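Local coordinates for protein probable starch synthase 4, chloroplastic/amyloplastic (Arabidopsis thaliana, PDB 6GNE) that is a probable plastid starch synthase of the GT-B glycosyltransferase class that binds adenosine-5'-diphosphate and glycans, at residues Pro99-Lys104 with Asp117-Ser122; Ala127-Leu132 with Pro154-Leu159. All blocks are in the same frame, centred on the assembly; numbering follows the deposited sequence.

In the fold
Both contacts belong to the part of the chain assigned to the starch synthase catalytic family, and both use helix 117-134. Contact 1 sits at the start of this helix, where the turn after strand 92-100 comes alongside. Contact 2 lies further along, where the helix packs on helix 152-160. Their centres are about 16 Å apart, and they do not touch. Contact 1 is small, polar and only partly buried, with an arginine whose main partner is an aspartate outside both segments. Contact 2 buries more surface and is apolar where its helices meet, although its second helix also carries a tryptophan with a bound sugar over one face of its indole.

Contact 1: residues Pro99-Lys104 with Asp117-Ser122; sequences PQHPSK and DFRRFS
Arg119 reaches from the first turns of its helix to His101 and Ser103. The touch is loose and polar, and buries only 54 Å² in all. Arg119 NH1 stands 4.3 Å from His101 CE1, obliquely to the imidazole. Ser103 OG comes to the edge of the guanidinium, near its plane, 4.3 Å from Arg119 NH1. Neither pair is a hydrogen bond. The charge of Arg119 is met instead by Asp76, through a salt bridge at NH2.

Hydrogen bonds within 99-104 shape the side that meets Arg119. A type I turn runs from His101 to Lys104. Its backbone bond joins Lys104 N to His101 O at 3.0 Å. Ser103 N also donates to His101 ND1 at 3.1 Å. This bond is fairly straight, tilted 16° from the ring plane, and helps hold the ring's rotation. The bonds of the helix lie beside the contact. Arg120 NH1 makes a salt bridge with Asp117 OD1 at 2.8 Å, on the syn side but 29° out of the carboxylate plane. Ser122 OG and Ser122 N approach Phe118 O from opposite faces of its plane.

Around the contact, His101 meets the rings of Tyr80 and Phe105, and Phe75 of strand 64-75 touches both His101 and Arg119. The contact thus joins the turn that follows strand 92-100 to the beginning of helix 117-134, beside the antiparallel strands 64-75 and 78-89.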
ATOM      1  N   PRO A  99       0.658  -6.093 -23.696  1.00 59.19           N
ATOM      2  CA  PRO A  99       1.686  -6.655 -24.586  1.00 61.85           C
ATOM      3  C   PRO A  99       1.196  -7.796 -25.454  1.00 64.96           C
ATOM      4  O   PRO A  99       0.328  -8.575 -25.063  1.00 65.13           O
ATOM      5  CB  PRO A  99       2.773  -7.148 -23.626  1.00 61.03           C
ATOM      6  CG  PRO A  99       2.520  -6.412 -22.351  1.00 58.54           C
ATOM      7  CD  PRO A  99       1.015  -6.284 -22.282  1.00 57.52           C
ATOM      8  N   GLN A 100       1.754  -7.855 -26.650  1.00 68.05           N
ATOM      9  CA  GLN A 100       1.480  -8.908 -27.621  1.00 71.61           C
ATOM     10  C   GLN A 100       2.842  -9.606 -27.731  1.00 72.61           C
ATOM     11  O   GLN A 100       3.553  -9.502 -28.742  1.00 75.28           O
ATOM     12  CB  GLN A 100       1.038  -8.317 -28.981  1.00 74.34           C
ATOM     13  CG  GLN A 100       0.034  -7.166 -28.960  1.00 73.79           C
ATOM     14  CD  GLN A 100      -1.392  -7.595 -29.220  1.00 73.82           C
ATOM     15  OE1 GLN A 100      -1.922  -7.380 -30.313  1.00 76.48           O
ATOM     16  NE2 GLN A 100      -2.012  -8.209 -28.216  1.00 71.90           N
ATOM     17  N   HIS A 101       3.261 -10.196 -26.624  1.00 70.81           N
ATOM     18  CA  HIS A 101       4.468 -10.991 -26.561  1.00 71.35           C
ATOM     19  C   HIS A 101       3.953 -12.399 -26.333  1.00 71.42           C
ATOM     20  O   HIS A 101       3.053 -12.581 -25.529  1.00 69.14           O
ATOM     21  CB  HIS A 101       5.324 -10.513 -25.377  1.00 69.46           C
ATOM     22  CG  HIS A 101       6.618 -11.244 -25.218  1.00 71.24           C
ATOM     23  ND1 HIS A 101       6.685 -12.520 -24.710  1.00 71.63           N
ATOM     24  CD2 HIS A 101       7.899 -10.875 -25.472  1.00 72.20           C
ATOM     25  CE1 HIS A 101       7.947 -12.913 -24.664  1.00 72.59           C
ATOM     26  NE2 HIS A 101       8.702 -11.934 -25.124  1.00 73.08           N
ATOM     27  N   PRO A 102       4.519 -13.414 -27.013  1.00 74.94           N
ATOM     28  CA  PRO A 102       3.960 -14.792 -26.892  1.00 76.95           C
ATOM     29  C   PRO A 102       3.819 -15.341 -25.457  1.00 75.51           C
ATOM     30  O   PRO A 102       2.975 -16.181 -25.219  1.00 77.23           O
ATOM     31  CB  PRO A 102       4.922 -15.665 -27.712  1.00 79.12           C
ATOM     32  CG  PRO A 102       6.010 -14.774 -28.187  1.00 79.52           C
ATOM     33  CD  PRO A 102       5.620 -13.338 -27.985  1.00 76.96           C
ATOM     34  N   SER A 103       4.649 -14.872 -24.528  1.00 74.11           N
ATOM     35  CA  SER A 103       4.599 -15.255 -23.097  1.00 73.74           C
ATOM     36  C   SER A 103       3.398 -14.728 -22.298  1.00 71.83           C
ATOM     37  O   SER A 103       3.191 -15.154 -21.163  1.00 68.60           O
ATOM     38  CB  SER A 103       5.872 -14.798 -22.363  1.00 72.88           C
ATOM     39  OG  SER A 103       7.057 -15.319 -22.938  1.00 75.09           O
ATOM     40  N   LYS A 104       2.640 -13.786 -22.858  1.00 72.73           N
ATOM     41  CA  LYS A 104       1.342 -13.373 -22.304  1.00 71.20           C
ATOM     42  C   LYS A 104       1.483 -12.895 -20.883  1.00 67.42           C
ATOM     43  O   LYS A 104       0.876 -13.432 -19.946  1.00 67.62           O
ATOM     44  CB  LYS A 104       0.327 -14.513 -22.418  1.00 74.05           C
ATOM     45  CG  LYS A 104      -0.038 -14.816 -23.857  1.00 78.24           C
ATOM     46  CD  LYS A 104      -0.940 -16.072 -23.926  1.00 80.86           C
ATOM     47  CE  LYS A 104      -2.126 -15.967 -24.906  1.00 83.74           C
ATOM     48  NZ  LYS A 104      -3.495 -15.857 -24.250  1.00 83.63           N
ATOM     49  N   ASP A 117       8.059 -13.283 -12.835  1.00 51.78           N
ATOM     50  CA  ASP A 117       7.710 -11.877 -12.482  1.00 49.34           C
ATOM     51  C   ASP A 117       8.764 -10.872 -12.958  1.00 49.01           C
ATOM     52  O   ASP A 117       8.418  -9.787 -13.436  1.00 48.39           O
ATOM     53  CB  ASP A 117       7.477 -11.685 -10.965  1.00 46.87           C
ATOM     54  CG  ASP A 117       6.048 -11.986 -10.525  1.00 46.06           C
ATOM     55  OD1 ASP A 117       5.155 -12.234 -11.358  1.00 46.96           O
ATOM     56  OD2 ASP A 117       5.800 -11.938  -9.319  1.00 44.49           O
ATOM     57  N   PHE A 118      10.038 -11.243 -12.832  1.00 50.07           N
ATOM     58  CA  PHE A 118      11.147 -10.377 -13.209  1.00 49.94           C
ATOM     59  C   PHE A 118      11.016  -9.938 -14.680  1.00 50.85           C
ATOM     60  O   PHE A 118      11.133  -8.741 -15.014  1.00 49.77           O
ATOM     61  CB  PHE A 118      12.486 -11.093 -12.964  1.00 51.32           C
ATOM     62  CG  PHE A 118      13.666 -10.177 -13.042  1.00 52.09           C
ATOM     63  CD1 PHE A 118      14.197  -9.802 -14.266  1.00 53.19           C
ATOM     64  CD2 PHE A 118      14.234  -9.659 -11.876  1.00 52.28           C
ATOM     65  CE1 PHE A 118      15.260  -8.933 -14.335  1.00 54.41           C
ATOM     66  CE2 PHE A 118      15.301  -8.775 -11.935  1.00 52.82           C
ATOM     67  CZ  PHE A 118      15.817  -8.422 -13.173  1.00 54.16           C
ATOM     68  N   ARG A 119      10.777 -10.923 -15.548  1.00 52.27           N
ATOM     69  CA  ARG A 119      10.622 -10.671 -16.960  1.00 53.50           C
ATOM     70  C   ARG A 119       9.356  -9.844 -17.236  1.00 51.42           C
ATOM     71  O   ARG A 119       9.411  -8.852 -17.980  1.00 50.05           O
ATOM     72  CB  ARG A 119      10.613 -11.983 -17.744  1.00 56.90           C
ATOM     73  CG  ARG A 119      11.993 -12.633 -17.841  1.00 59.59           C
ATOM     74  CD  ARG A 119      11.937 -14.079 -18.342  1.00 61.96           C
ATOM     75  NE  ARG A 119      11.245 -14.225 -19.622  1.00 63.31           N
ATOM     76  CZ  ARG A 119      11.723 -13.837 -20.809  1.00 64.95           C
ATOM     77  NH1 ARG A 119      10.986 -14.028 -21.896  1.00 65.77           N
ATOM     78  NH2 ARG A 119      12.906 -13.232 -20.929  1.00 65.63           N
ATOM     79  N   ARG A 120       8.247 -10.253 -16.611  1.00 49.64           N
ATOM     80  CA  ARG A 120       6.957  -9.576 -16.725  1.00 47.92           C
ATOM     81  C   ARG A 120       7.119  -8.081 -16.466  1.00 47.01           C
ATOM     82  O   ARG A 120       6.777  -7.260 -17.310  1.00 48.37           O
ATOM     83  CB  ARG A 120       5.935 -10.159 -15.741  1.00 46.59           C
ATOM     84  CG  ARG A 120       5.466 -11.581 -16.008  1.00 48.44           C
ATOM     85  CD  ARG A 120       4.552 -12.100 -14.905  1.00 48.10           C
ATOM     86  NE  ARG A 120       3.218 -11.469 -14.971  1.00 47.74           N
ATOM     87  CZ  ARG A 120       2.423 -11.168 -13.937  1.00 47.05           C
ATOM     88  NH1 ARG A 120       2.774 -11.407 -12.670  1.00 47.02           N
ATOM     89  NH2 ARG A 120       1.238 -10.608 -14.166  1.00 46.59           N
ATOM     90  N   PHE A 121       7.689  -7.708 -15.329  1.00 46.23           N
ATOM     91  CA  PHE A 121       7.715  -6.288 -14.961  1.00 45.51           C
ATOM     92  C   PHE A 121       8.890  -5.470 -15.546  1.00 45.90           C
ATOM     93  O   PHE A 121       8.768  -4.257 -15.757  1.00 45.77           O
ATOM     94  CB  PHE A 121       7.561  -6.136 -13.446  1.00 44.56           C
ATOM     95  CG  PHE A 121       6.209  -6.588 -12.935  1.00 43.70           C
ATOM     96  CD1 PHE A 121       5.089  -5.795 -13.137  1.00 42.68           C
ATOM     97  CD2 PHE A 121       6.056  -7.810 -12.277  1.00 43.46           C
ATOM     98  CE1 PHE A 121       3.848  -6.194 -12.671  1.00 42.52           C
ATOM     99  CE2 PHE A 121       4.812  -8.227 -11.824  1.00 43.22           C
ATOM    100  CZ  PHE A 121       3.703  -7.424 -12.013  1.00 42.61           C
ATOM    101  N   SER A 122      10.022  -6.105 -15.815  1.00 46.86           N
ATOM    102  CA  SER A 122      11.076  -5.434 -16.584  1.00 47.83           C
ATOM    103  C   SER A 122      10.598  -5.137 -18.023  1.00 48.60           C
ATOM    104  O   SER A 122      10.913  -4.077 -18.570  1.00 49.31           O
ATOM    105  CB  SER A 122      12.395  -6.227 -16.580  1.00 49.11           C
ATOM    106  OG  SER A 122      12.243  -7.484 -17.195  1.00 50.47           O
TER

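Contact 2: residues Ala127-Leu132 with Pro154-Leu159. With GLC (alpha-D-glucopyranose), chain D.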
ATOM      1  N   ALA A 127       8.521  -1.019 -21.923  1.00 48.62           N
ATOM      2  CA  ALA A 127       7.389  -0.591 -22.728  1.00 48.48           C
ATOM      3  C   ALA A 127       6.784   0.718 -22.242  1.00 46.96           C
ATOM      4  O   ALA A 127       6.332   1.510 -23.063  1.00 48.23           O
ATOM      5  CB  ALA A 127       6.329  -1.684 -22.780  1.00 48.49           C
ATOM      6  N   ALA A 128       6.785   0.962 -20.925  1.00 44.46           N
ATOM      7  CA  ALA A 128       6.248   2.220 -20.378  1.00 43.18           C
ATOM      8  C   ALA A 128       7.024   3.449 -20.840  1.00 44.15           C
ATOM      9  O   ALA A 128       6.443   4.456 -21.257  1.00 44.33           O
ATOM     10  CB  ALA A 128       6.208   2.176 -18.865  1.00 41.25           C
ATOM     11  N   LEU A 129       8.337   3.362 -20.757  1.00 45.35           N
ATOM     12  CA  LEU A 129       9.211   4.425 -21.285  1.00 47.42           C
ATOM     13  C   LEU A 129       9.084   4.608 -22.800  1.00 49.45           C
ATOM     14  O   LEU A 129       9.088   5.732 -23.294  1.00 49.99           O
ATOM     15  CB  LEU A 129      10.673   4.155 -20.910  1.00 47.46           C
ATOM     16  CG  LEU A 129      10.933   4.358 -19.421  1.00 45.33           C
ATOM     17  CD1 LEU A 129      12.323   3.867 -19.064  1.00 45.77           C
ATOM     18  CD2 LEU A 129      10.704   5.818 -19.024  1.00 45.00           C
ATOM     19  N   GLU A 130       8.961   3.493 -23.507  1.00 51.30           N
ATOM     20  CA  GLU A 130       8.745   3.487 -24.952  1.00 54.74           C
ATOM     21  C   GLU A 130       7.445   4.202 -25.331  1.00 54.08           C
ATOM     22  O   GLU A 130       7.436   5.003 -26.227  1.00 54.95           O
ATOM     23  CB  GLU A 130       8.743   2.038 -25.451  1.00 56.52           C
ATOM     24  CG  GLU A 130       9.069   1.850 -26.911  1.00 60.14           C
ATOM     25  CD  GLU A 130      10.437   2.356 -27.260  1.00 63.10           C
ATOM     26  OE1 GLU A 130      10.517   3.396 -27.934  1.00 66.78           O
ATOM     27  OE2 GLU A 130      11.447   1.704 -26.843  1.00 63.29           O
ATOM     28  N   LEU A 131       6.376   3.945 -24.603  1.00 53.24           N
ATOM     29  CA  LEU A 131       5.125   4.666 -24.822  1.00 54.36           C
ATOM     30  C   LEU A 131       5.324   6.165 -24.669  1.00 55.11           C
ATOM     31  O   LEU A 131       4.812   6.931 -25.476  1.00 57.43           O
ATOM     32  CB  LEU A 131       4.007   4.161 -23.890  1.00 53.04           C
ATOM     33  CG  LEU A 131       2.756   5.028 -23.648  1.00 52.86           C
ATOM     34  CD1 LEU A 131       1.923   5.231 -24.916  1.00 55.34           C
ATOM     35  CD2 LEU A 131       1.921   4.410 -22.536  1.00 50.87           C
ATOM     36  N   LEU A 132       6.061   6.590 -23.649  1.00 54.94           N
ATOM     37  CA  LEU A 132       6.345   8.028 -23.454  1.00 55.94           C
ATOM     38  C   LEU A 132       7.117   8.666 -24.636  1.00 59.20           C
ATOM     39  O   LEU A 132       6.703   9.713 -25.182  1.00 59.51           O
ATOM     40  CB  LEU A 132       7.079   8.273 -22.129  1.00 53.98           C
ATOM     41  CG  LEU A 132       6.252   8.047 -20.865  1.00 52.16           C
ATOM     42  CD1 LEU A 132       7.104   8.249 -19.629  1.00 51.41           C
ATOM     43  CD2 LEU A 132       5.019   8.942 -20.822  1.00 51.93           C
ATOM     44  N   PRO A 154      17.380   3.178 -14.217  1.00 48.29           N
ATOM     45  CA  PRO A 154      18.534   2.953 -15.104  1.00 51.13           C
ATOM     46  C   PRO A 154      18.177   2.958 -16.599  1.00 52.51           C
ATOM     47  O   PRO A 154      18.969   3.482 -17.395  1.00 55.44           O
ATOM     48  CB  PRO A 154      19.062   1.579 -14.679  1.00 51.68           C
ATOM     49  CG  PRO A 154      17.898   0.917 -13.991  1.00 49.43           C
ATOM     50  CD  PRO A 154      17.137   2.021 -13.336  1.00 47.23           C
ATOM     51  N   LEU A 155      17.019   2.408 -16.970  1.00 51.30           N
ATOM     52  CA  LEU A 155      16.528   2.488 -18.346  1.00 52.40           C
ATOM     53  C   LEU A 155      16.455   3.922 -18.861  1.00 53.54           C
ATOM     54  O   LEU A 155      16.993   4.231 -19.949  1.00 55.69           O
ATOM     55  CB  LEU A 155      15.172   1.796 -18.501  1.00 51.14           C
ATOM     56  CG  LEU A 155      15.236   0.255 -18.552  1.00 51.61           C
ATOM     57  CD1 LEU A 155      13.868  -0.389 -18.419  1.00 50.38           C
ATOM     58  CD2 LEU A 155      15.886  -0.220 -19.835  1.00 54.45           C
ATOM     59  N   TYR A 156      15.850   4.805 -18.065  1.00 52.43           N
ATOM     60  CA  TYR A 156      15.704   6.208 -18.462  1.00 53.92           C
ATOM     61  C   TYR A 156      17.050   6.852 -18.778  1.00 56.58           C
ATOM     62  O   TYR A 156      17.204   7.454 -19.833  1.00 57.65           O
ATOM     63  CB  TYR A 156      14.985   7.021 -17.383  1.00 52.67           C
ATOM     64  CG  TYR A 156      14.758   8.465 -17.770  1.00 53.76           C
ATOM     65  CD1 TYR A 156      13.806   8.801 -18.710  1.00 54.88           C
ATOM     66  CD2 TYR A 156      15.501   9.493 -17.199  1.00 55.02           C
ATOM     67  CE1 TYR A 156      13.583  10.129 -19.059  1.00 56.22           C
ATOM     68  CE2 TYR A 156      15.287  10.823 -17.532  1.00 55.76           C
ATOM     69  CZ  TYR A 156      14.329  11.137 -18.459  1.00 56.75           C
ATOM     70  OH  TYR A 156      14.113  12.445 -18.815  1.00 59.38           O
ATOM     71  N   TRP A 157      18.013   6.698 -17.866  1.00 57.70           N
ATOM     72  CA  TRP A 157      19.312   7.352 -18.007  1.00 60.84           C
ATOM     73  C   TRP A 157      20.189   6.714 -19.090  1.00 63.93           C
ATOM     74  O   TRP A 157      20.848   7.420 -19.837  1.00 65.31           O
ATOM     75  CB  TRP A 157      20.041   7.425 -16.654  1.00 60.40           C
ATOM     76  CG  TRP A 157      19.330   8.336 -15.703  1.00 58.47           C
ATOM     77  CD1 TRP A 157      18.780   7.997 -14.526  1.00 56.75           C
ATOM     78  CD2 TRP A 157      19.061   9.740 -15.879  1.00 59.70           C
ATOM     79  NE1 TRP A 157      18.174   9.092 -13.943  1.00 56.26           N
ATOM     80  CE2 TRP A 157      18.327  10.171 -14.764  1.00 57.70           C
ATOM     81  CE3 TRP A 157      19.390  10.678 -16.874  1.00 63.03           C
ATOM     82  CZ2 TRP A 157      17.906  11.498 -14.597  1.00 58.36           C
ATOM     83  CZ3 TRP A 157      18.968  12.003 -16.716  1.00 63.34           C
ATOM     84  CH2 TRP A 157      18.240  12.396 -15.574  1.00 60.90           C
ATOM     85  N   ASP A 158      20.163   5.392 -19.191  1.00 65.59           N
ATOM     86  CA  ASP A 158      21.007   4.681 -20.144  1.00 69.86           C
ATOM     87  C   ASP A 158      20.446   4.675 -21.565  1.00 70.68           C
ATOM     88  O   ASP A 158      21.207   4.797 -22.511  1.00 72.29           O
ATOM     89  CB  ASP A 158      21.321   3.273 -19.612  1.00 70.90           C
ATOM     90  CG  ASP A 158      22.272   3.290 -18.394  1.00 71.58           C
ATOM     91  OD1 ASP A 158      22.615   4.373 -17.834  1.00 71.34           O
ATOM     92  OD2 ASP A 158      22.681   2.178 -17.985  1.00 73.97           O
ATOM     93  N   LEU A 159      19.125   4.630 -21.727  1.00 71.08           N
ATOM     94  CA  LEU A 159      18.528   4.489 -23.071  1.00 73.01           C
ATOM     95  C   LEU A 159      17.534   5.561 -23.562  1.00 73.03           C
ATOM     96  O   LEU A 159      17.223   5.581 -24.770  1.00 74.83           O
ATOM     97  CB  LEU A 159      17.879   3.114 -23.178  1.00 72.74           C
ATOM     98  CG  LEU A 159      18.801   1.907 -22.912  1.00 74.76           C
ATOM     99  CD1 LEU A 159      18.016   0.601 -22.834  1.00 74.30           C
ATOM    100  CD2 LEU A 159      19.933   1.813 -23.937  1.00 77.67           C
TER
HETATM  101  C1  GLC D   1      21.832  13.324 -14.323  1.00 96.09           C
HETATM  102  C2  GLC D   1      21.368  12.763 -12.982  1.00 92.02           C
HETATM  103  C3  GLC D   1      22.214  11.551 -12.585  1.00 96.67           C
HETATM  104  C4  GLC D   1      22.315  10.550 -13.724  1.00 99.71           C
HETATM  105  C5  GLC D   1      22.756  11.191 -15.033  1.00102.76           C
HETATM  106  C6  GLC D   1      22.779  10.171 -16.180  1.00103.09           C
HETATM  107  O1  GLC D   1      23.119  13.950 -14.150  1.00 92.76           O
HETATM  108  O2  GLC D   1      21.476  13.805 -12.006  1.00 79.31           O
HETATM  109  O3  GLC D   1      21.670  10.864 -11.459  1.00 98.47           O
HETATM  110  O4  GLC D   1      23.312   9.614 -13.375  1.00102.13           O
HETATM  111  O5  GLC D   1      21.880  12.290 -15.325  1.00 99.67           O
HETATM  112  O6  GLC D   1      24.114   9.923 -16.654  1.00103.21           O
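Leu129 packs against Leu155 and Tyr156 where two helices meet. Their nearest CA atoms, those of Leu129 and Tyr156, are 7.3 Å apart. The tight part centres on one methyl group. Leu129 CD1 lies 3.6 Å from Leu155 CB and 3.8 Å from Tyr156 N, so it lies against the backbone as well as a side chain. The leucine CG is anti to its own carbonyl carbon (chi1 -71°). With chi2 at 171°, CD1 is directed at Leu155 CB and CD2 at the Tyr156 ring. Leu129 CD2 approaches that ring obliquely, 4.3 Å from Tyr156 CD1. Leu193 packs on Leu155 from a loop. The tyrosine hydroxyl is hydrogen-bonded to Ala168 N.

The far side of helix 152-160 is different. There Trp157 and Asp158 belong to a glycan pocket seen in this structure, together with Ile221, Phe222 and Asn224. Both residues are partly exposed. The alpha-D-glucopyranose lies over one face of the indole, with GLC O5 3.2 Å from Trp157 CZ3 and offset toward the rim. GLC C6 is 3.5 Å from Trp157 CE3. The edge of the Tyr156 ring, at CD2, points at the centre of the opposite indole face. Trp157 NE1 makes a weak hydrogen bond to Phe222 O.

The side-chain contacts between the helices are therefore apolar and all run through Leu129. Tyr156 links the two sides, since it touches Leu129 and also backs the indole. The tryptophan offers a flat face for the sugar to lie on, a common way for proteins to hold glycans.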